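Long-range contacts in uncharacterized protein RPA4348 (Rhodopseudomonas palustris, PDB 3DM8), which is of unknown function but belongs to the nuclear transport factor 2 (SnoaL-like) family and is a putative isomerase: residues T27-N32 / G114-L119; N32-I37 / A49-A54. All blocks are in the same frame, centred on the assembly; numbering follows the deposited sequence.

How the contacts relate
Strand 115-123 and strand 33-38 are neighbours in one mixed sheet. Contact 1 lays strand 29-30, where the chain leaves helix 23-28, parallel to the start of strand 115-123; contact 2, nested within the chain loop that contact 1 closes, joins the two strands of an antiparallel beta hairpin, 33-38 and 48-51, the latter the outermost strand on that side within the chain. They share Asn32, at the corner between strands 29-30 and 33-38, and the backbone of 115-119 bonds onward to Asp34 and Ala36. Both are partly buried. Contact 1 pairs an aliphatic inner face with a charged, watered outer one; contact 2 relies more on main-chain bonds, its polar face meeting a bound detergent.

Contact 1 of 2, residues T27-N32 / G114-L119; sequences TIIDDN and GRLTNL
Two main-chain hydrogen bonds draw segment 27-32 against strand 115-119. Leu116 N gives its hydrogen to Ile28 O at 2.8 Å, nearly along the C=O axis, and Asp30 N donates in turn to Leu116 O at 2.9 Å, reaching that carbonyl from above its plane. Ile29 and Leu116 thus form a parallel bridge, and their side chains lie alongside each other on the buried face, pointing the same way. Here packing is tight: Ile29 CD1 meets Leu116 CD2 at 3.6 Å. Phe9 of helix 5-19 covers both residues, and CG1 of Ile28 rests on Gly114 O. Ile29 is the first residue to leave the helical conformation of helix 23-28, so the contact joins that helix to the sheet of an NTF2-like alpha+beta fold, in which, as in its relatives, a strongly curved sheet wraps round helices. The other face is polar and wetter. Asp30, with CG anti to N (chi1 -170°), sends OD1 to the edge of the Arg115 guanidinium, in its plane, where NE makes a weak but straight salt-bridging hydrogen bond at 3.3 Å. A water donates to the same OD1 at 2.6 Å and weakly accepts from NE, so solvent shares this ion pair. The other oxygen, OD2, takes Asn32 N at 2.9 Å and closes an Asx turn. The Thr117 methyl CG2 packs against Asp30 at an oblique crossing, 3.8 Å from its CB. Past Asp30 the chain turns off at its corner, and a second water donates to both Asn32 O and Thr117 O, the latter at 2.9 Å.

Contact 2 of 2, residues N32-I37 / A49-A54; sequences NIDWAI and ARQGKA. With CE9 (dodecyl nona ethylene glycol ether), chain B.
Strands 33-38 and 48-51 make an antiparallel beta hairpin at one side of the NTF2-like sheet; the axes of 33-37 and 49-51 lie 165° apart. Ala49 faces Ala36 in a non-hydrogen-bonded pair, their CB atoms 4.1 Å apart. Arg50 comes next, in a hydrogen-bonded pair with Trp35: its N gives to Trp35 O at 2.8 Å and its O receives Trp35 N. CB and CG of Arg50 touch Trp35 CD1, while the chain bends at chi2 and NH1 bonds back to Ala49 O and to Phe47 O. Gln51, on the opposite face, lies beside Asp34, amide and carboxylate almost perpendicular. Its NE2 gives to a water that also donates to Asp34 OD1 and Trp35 O; Arg120 salt-bridges the same OD1. The bound detergent, dodecyl nona ethylene glycol ether, packs on the amide, its C33 3.3 Å from Gln51 NE2; its O34 and Gln51 OE1, two acceptors, merely touch. An alanine in place of Gln51 would remove the amide, and would probably cost the water its NE2 donor and the detergent most of its contact with this strand. Gly52, at the N-cap of helix 53-66, has a phi of 93° and psi of 151°, where a CB would crowd the carbonyl O of Gln51. Its N points almost straight at Ile33 O, 2.8 Å away, and Ile33 CG2 presses on Gly52 C at 3.4 Å.

Contact 1 of 2, residues T27-N32 / G114-L119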
loop_
_atom_site.group_PDB
_atom_site.type_symbol
_atom_site.label_atom_id
_atom_site.label_comp_id
_atom_site.label_asym_id
_atom_site.label_seq_id
_atom_site.Cartn_x
_atom_site.Cartn_y
_atom_site.Cartn_z
ATOM N N THR A 27 -3.898 24.074 7.830
ATOM C CA THR A 27 -2.990 24.942 7.073
ATOM C C THR A 27 -2.364 24.191 5.913
ATOM O O THR A 27 -2.151 24.721 4.818
ATOM C CB THR A 27 -1.901 25.523 7.991
ATOM O OG1 THR A 27 -2.561 26.370 8.931
ATOM C CG2 THR A 27 -0.908 26.320 7.234
ATOM N N ILE A 28 -2.062 22.941 6.189
ATOM C CA ILE A 28 -1.260 22.107 5.285
ATOM C C ILE A 28 -2.058 21.414 4.226
ATOM O O ILE A 28 -1.528 21.103 3.189
ATOM C CB ILE A 28 -0.370 21.097 6.055
ATOM C CG1 ILE A 28 0.793 20.608 5.171
ATOM C CG2 ILE A 28 -1.132 19.912 6.547
ATOM C CD1 ILE A 28 1.986 19.956 6.011
ATOM N N ILE A 29 -3.338 21.221 4.465
ATOM C CA ILE A 29 -4.200 20.560 3.470
ATOM C C ILE A 29 -4.626 21.568 2.389
ATOM O O ILE A 29 -5.150 22.651 2.714
ATOM C CB ILE A 29 -5.449 19.961 4.139
ATOM C CG1 ILE A 29 -5.079 18.809 5.100
ATOM C CG2 ILE A 29 -6.414 19.387 3.078
ATOM C CD1 ILE A 29 -4.171 17.807 4.488
ATOM N N ASP A 30 -4.357 21.284 1.106
ATOM C CA ASP A 30 -4.740 22.212 0.020
ATOM C C ASP A 30 -6.242 22.307 -0.074
ATOM O O ASP A 30 -6.933 21.326 0.118
ATOM C CB ASP A 30 -4.243 21.716 -1.338
ATOM C CG ASP A 30 -4.396 22.745 -2.451
ATOM O OD1 ASP A 30 -3.545 23.669 -2.556
ATOM O OD2 ASP A 30 -5.319 22.592 -3.274
ATOM N N ASP A 31 -6.736 23.488 -0.450
ATOM C CA ASP A 31 -8.167 23.686 -0.507
ATOM C C ASP A 31 -8.826 22.683 -1.444
ATOM O O ASP A 31 -10.003 22.288 -1.247
ATOM C CB ASP A 31 -8.550 25.085 -0.999
ATOM C CG ASP A 31 -8.393 26.192 0.056
ATOM O OD1 ASP A 31 -8.121 25.894 1.243
ATOM O OD2 ASP A 31 -8.586 27.374 -0.339
ATOM N N ASN A 32 -8.077 22.244 -2.456
ATOM C CA ASN A 32 -8.632 21.353 -3.488
ATOM C C ASN A 32 -7.975 20.018 -3.500
ATOM O O ASN A 32 -7.889 19.363 -4.525
ATOM C CB ASN A 32 -8.546 21.978 -4.883
ATOM C CG ASN A 32 -9.258 23.321 -4.948
ATOM O OD1 ASN A 32 -8.639 24.408 -5.163
ATOM N ND2 ASN A 32 -10.520 23.284 -4.659
ATOM N N GLY A 114 3.918 23.634 -0.485
ATOM C CA GLY A 114 4.052 23.192 0.904
ATOM C C GLY A 114 2.746 22.676 1.430
ATOM O O GLY A 114 2.569 22.436 2.633
ATOM N N ARG A 115 1.801 22.514 0.524
ATOM C CA ARG A 115 0.487 21.987 0.912
ATOM C C ARG A 115 0.282 20.625 0.274
ATOM O O ARG A 115 0.683 20.391 -0.857
ATOM C CB ARG A 115 -0.624 22.936 0.471
ATOM C CG ARG A 115 -0.583 24.291 1.156
ATOM C CD ARG A 115 -1.869 25.072 0.865
ATOM N NE ARG A 115 -1.751 25.578 -0.479
ATOM C CZ ARG A 115 -1.066 26.680 -0.769
ATOM N NH1 ARG A 115 -0.481 27.366 0.208
ATOM N NH2 ARG A 115 -0.943 27.084 -2.024
ATOM N N LEU A 116 -0.412 19.774 1.001
ATOM C CA LEU A 116 -0.802 18.423 0.513
ATOM C C LEU A 116 -1.923 18.556 -0.499
ATOM O O LEU A 116 -3.017 19.002 -0.182
ATOM C CB LEU A 116 -1.248 17.533 1.666
ATOM C CG LEU A 116 -1.609 16.080 1.336
ATOM C CD1 LEU A 116 -0.297 15.350 0.909
ATOM C CD2 LEU A 116 -2.286 15.418 2.488
ATOM N N THR A 117 -1.644 18.127 -1.724
ATOM C CA THR A 117 -2.569 18.256 -2.866
ATOM C C THR A 117 -3.154 16.937 -3.340
ATOM O O THR A 117 -4.201 16.879 -3.956
ATOM C CB THR A 117 -1.908 18.973 -4.054
ATOM O OG1 THR A 117 -0.725 18.257 -4.459
ATOM C CG2 THR A 117 -1.608 20.434 -3.689
ATOM N N ASN A 118 -2.467 15.872 -3.021
ATOM C CA ASN A 118 -2.892 14.526 -3.405
ATOM C C ASN A 118 -2.417 13.504 -2.363
ATOM O O ASN A 118 -1.239 13.473 -1.973
ATOM C CB ASN A 118 -2.382 14.181 -4.813
ATOM C CG ASN A 118 -3.115 12.987 -5.431
ATOM O OD1 ASN A 118 -3.001 11.859 -4.953
ATOM N ND2 ASN A 118 -3.917 13.256 -6.443
ATOM N N LEU A 119 -3.361 12.658 -1.930
ATOM C CA LEU A 119 -3.062 11.533 -1.077
ATOM C C LEU A 119 -3.806 10.295 -1.490
ATOM O O LEU A 119 -5.013 10.342 -1.835
ATOM C CB LEU A 119 -3.379 11.891 0.396
ATOM C CG LEU A 119 -3.130 10.821 1.447
ATOM C CD1 LEU A 119 -2.686 11.469 2.786
ATOM C CD2 LEU A 119 -4.356 9.839 1.726
HETATM O O HOH W 1 -1.070 24.190 -3.184
HETATM O O HOH W 2 -5.226 18.449 -6.123
#

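Contact 2 of 2, residues N32-I37 / A49-A54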
loop_
_atom_site.group_PDB
_atom_site.type_symbol
_atom_site.label_atom_id
_atom_site.label_comp_id
_atom_site.label_asym_id
_atom_site.label_seq_id
_atom_site.Cartn_x
_atom_site.Cartn_y
_atom_site.Cartn_z
ATOM N N ASN A 32 -8.077 22.244 -2.456
ATOM C CA ASN A 32 -8.632 21.353 -3.488
ATOM C C ASN A 32 -7.975 20.018 -3.500
ATOM O O ASN A 32 -7.889 19.363 -4.525
ATOM C CB ASN A 32 -8.546 21.978 -4.883
ATOM C CG ASN A 32 -9.258 23.321 -4.948
ATOM O OD1 ASN A 32 -8.639 24.408 -5.163
ATOM N ND2 ASN A 32 -10.520 23.284 -4.659
ATOM N N ILE A 33 -7.518 19.598 -2.336
ATOM C CA ILE A 33 -6.902 18.275 -2.212
ATOM C C ILE A 33 -7.732 17.164 -2.867
ATOM O O ILE A 33 -8.975 17.097 -2.766
ATOM C CB ILE A 33 -6.611 17.911 -0.748
ATOM C CG1 ILE A 33 -5.811 16.585 -0.645
ATOM C CG2 ILE A 33 -7.939 17.844 0.078
ATOM C CD1 ILE A 33 -5.164 16.364 0.695
ATOM N N ASP A 34 -6.995 16.256 -3.519
ATOM C CA ASP A 34 -7.551 15.044 -4.139
ATOM C C ASP A 34 -7.106 13.852 -3.329
ATOM O O ASP A 34 -5.953 13.496 -3.313
ATOM C CB ASP A 34 -7.037 14.954 -5.569
ATOM C CG ASP A 34 -7.562 13.781 -6.345
ATOM O OD1 ASP A 34 -7.897 12.721 -5.785
ATOM O OD2 ASP A 34 -7.592 13.952 -7.605
ATOM N N TRP A 35 -8.055 13.285 -2.576
ATOM C CA TRP A 35 -7.770 12.320 -1.501
ATOM C C TRP A 35 -8.487 10.998 -1.662
ATOM O O TRP A 35 -9.662 10.936 -2.107
ATOM C CB TRP A 35 -8.246 12.954 -0.173
ATOM C CG TRP A 35 -8.303 12.149 1.106
ATOM C CD1 TRP A 35 -9.272 11.248 1.492
ATOM C CD2 TRP A 35 -7.477 12.339 2.248
ATOM N NE1 TRP A 35 -9.030 10.814 2.767
ATOM C CE2 TRP A 35 -7.936 11.483 3.259
ATOM C CE3 TRP A 35 -6.385 13.147 2.513
ATOM C CZ2 TRP A 35 -7.338 11.432 4.501
ATOM C CZ3 TRP A 35 -5.749 13.052 3.709
ATOM C CH2 TRP A 35 -6.202 12.211 4.703
ATOM N N ALA A 36 -7.794 9.912 -1.310
ATOM C CA ALA A 36 -8.512 8.604 -1.171
ATOM C C ALA A 36 -7.825 7.664 -0.246
ATOM O O ALA A 36 -6.610 7.459 -0.299
ATOM C CB ALA A 36 -8.764 7.907 -2.579
ATOM N N ILE A 37 -8.626 7.028 0.600
ATOM C CA ILE A 37 -8.133 5.917 1.395
ATOM C C ILE A 37 -8.958 4.727 1.027
ATOM O O ILE A 37 -10.148 4.779 1.148
ATOM C CB ILE A 37 -8.267 6.125 2.925
ATOM C CG1 ILE A 37 -7.537 7.350 3.410
ATOM C CG2 ILE A 37 -7.742 4.863 3.691
ATOM C CD1 ILE A 37 -7.989 7.724 4.853
ATOM N N ALA A 49 -12.912 8.056 -1.289
ATOM C CA ALA A 49 -12.386 9.265 -1.949
ATOM C C ALA A 49 -13.072 10.499 -1.422
ATOM O O ALA A 49 -14.273 10.494 -1.124
ATOM C CB ALA A 49 -12.604 9.156 -3.492
ATOM N N ARG A 50 -12.305 11.571 -1.344
ATOM C CA ARG A 50 -12.821 12.891 -1.014
ATOM C C ARG A 50 -12.114 13.965 -1.870
ATOM O O ARG A 50 -10.944 13.802 -2.262
ATOM C CB ARG A 50 -12.580 13.223 0.481
ATOM C CG ARG A 50 -13.167 12.305 1.542
ATOM C CD ARG A 50 -14.696 12.239 1.475
ATOM N NE ARG A 50 -15.188 11.460 2.624
ATOM C CZ ARG A 50 -15.247 10.140 2.657
ATOM N NH1 ARG A 50 -14.944 9.451 1.594
ATOM N NH2 ARG A 50 -15.692 9.511 3.737
ATOM N N GLN A 51 -12.833 15.036 -2.123
ATOM C CA GLN A 51 -12.268 16.217 -2.761
ATOM C C GLN A 51 -12.454 17.408 -1.837
ATOM O O GLN A 51 -13.577 17.723 -1.421
ATOM C CB GLN A 51 -12.964 16.545 -4.081
ATOM C CG GLN A 51 -13.138 15.414 -5.010
ATOM C CD GLN A 51 -11.871 14.653 -5.265
ATOM O OE1 GLN A 51 -10.785 15.229 -5.508
ATOM N NE2 GLN A 51 -11.999 13.320 -5.221
ATOM N N GLY A 52 -11.362 18.163 -1.679
ATOM C CA GLY A 52 -11.371 19.419 -0.939
ATOM C C GLY A 52 -11.013 19.298 0.511
ATOM O O GLY A 52 -11.290 18.294 1.170
ATOM N N LYS A 53 -10.434 20.378 1.038
ATOM C CA LYS A 53 -10.035 20.435 2.403
ATOM C C LYS A 53 -11.120 20.172 3.401
ATOM O O LYS A 53 -10.908 19.448 4.411
ATOM C CB LYS A 53 -9.316 21.784 2.708
ATOM C CG LYS A 53 -9.057 22.024 4.211
ATOM C CD LYS A 53 -8.061 23.139 4.429
ATOM C CE LYS A 53 -8.659 24.416 4.644
ATOM N NZ LYS A 53 -7.726 25.422 5.353
ATOM N N ALA A 54 -12.293 20.763 3.212
ATOM C CA ALA A 54 -13.387 20.571 4.225
ATOM C C ALA A 54 -13.738 19.104 4.401
ATOM O O ALA A 54 -13.866 18.597 5.517
ATOM C CB ALA A 54 -14.648 21.363 3.852
HETATM C C29 CE9 B . -15.045 12.408 -11.008
HETATM C C30 CE9 B . -14.390 12.078 -9.668
HETATM O O31 CE9 B . -13.150 12.777 -9.573
HETATM C C32 CE9 B . -12.459 12.544 -8.352
HETATM C C33 CE9 B . -11.134 13.280 -8.406
HETATM O O34 CE9 B . -11.396 14.673 -8.492
HETATM C C35 CE9 B . -10.627 15.281 -9.518
HETATM C C36 CE9 B . -10.373 16.730 -9.162
HETATM O O37 CE9 B . -11.324 17.524 -9.859
HETATM C C38 CE9 B . -11.134 17.477 -11.265
HETATM C C39 CE9 B . -12.462 17.183 -11.944
HETATM O OXT CE9 B . -12.652 18.167 -12.964
HETATM O O HOH W 3 -10.000 17.601 -5.693
HETATM O O HOH W 4 -10.020 11.275 -4.804
#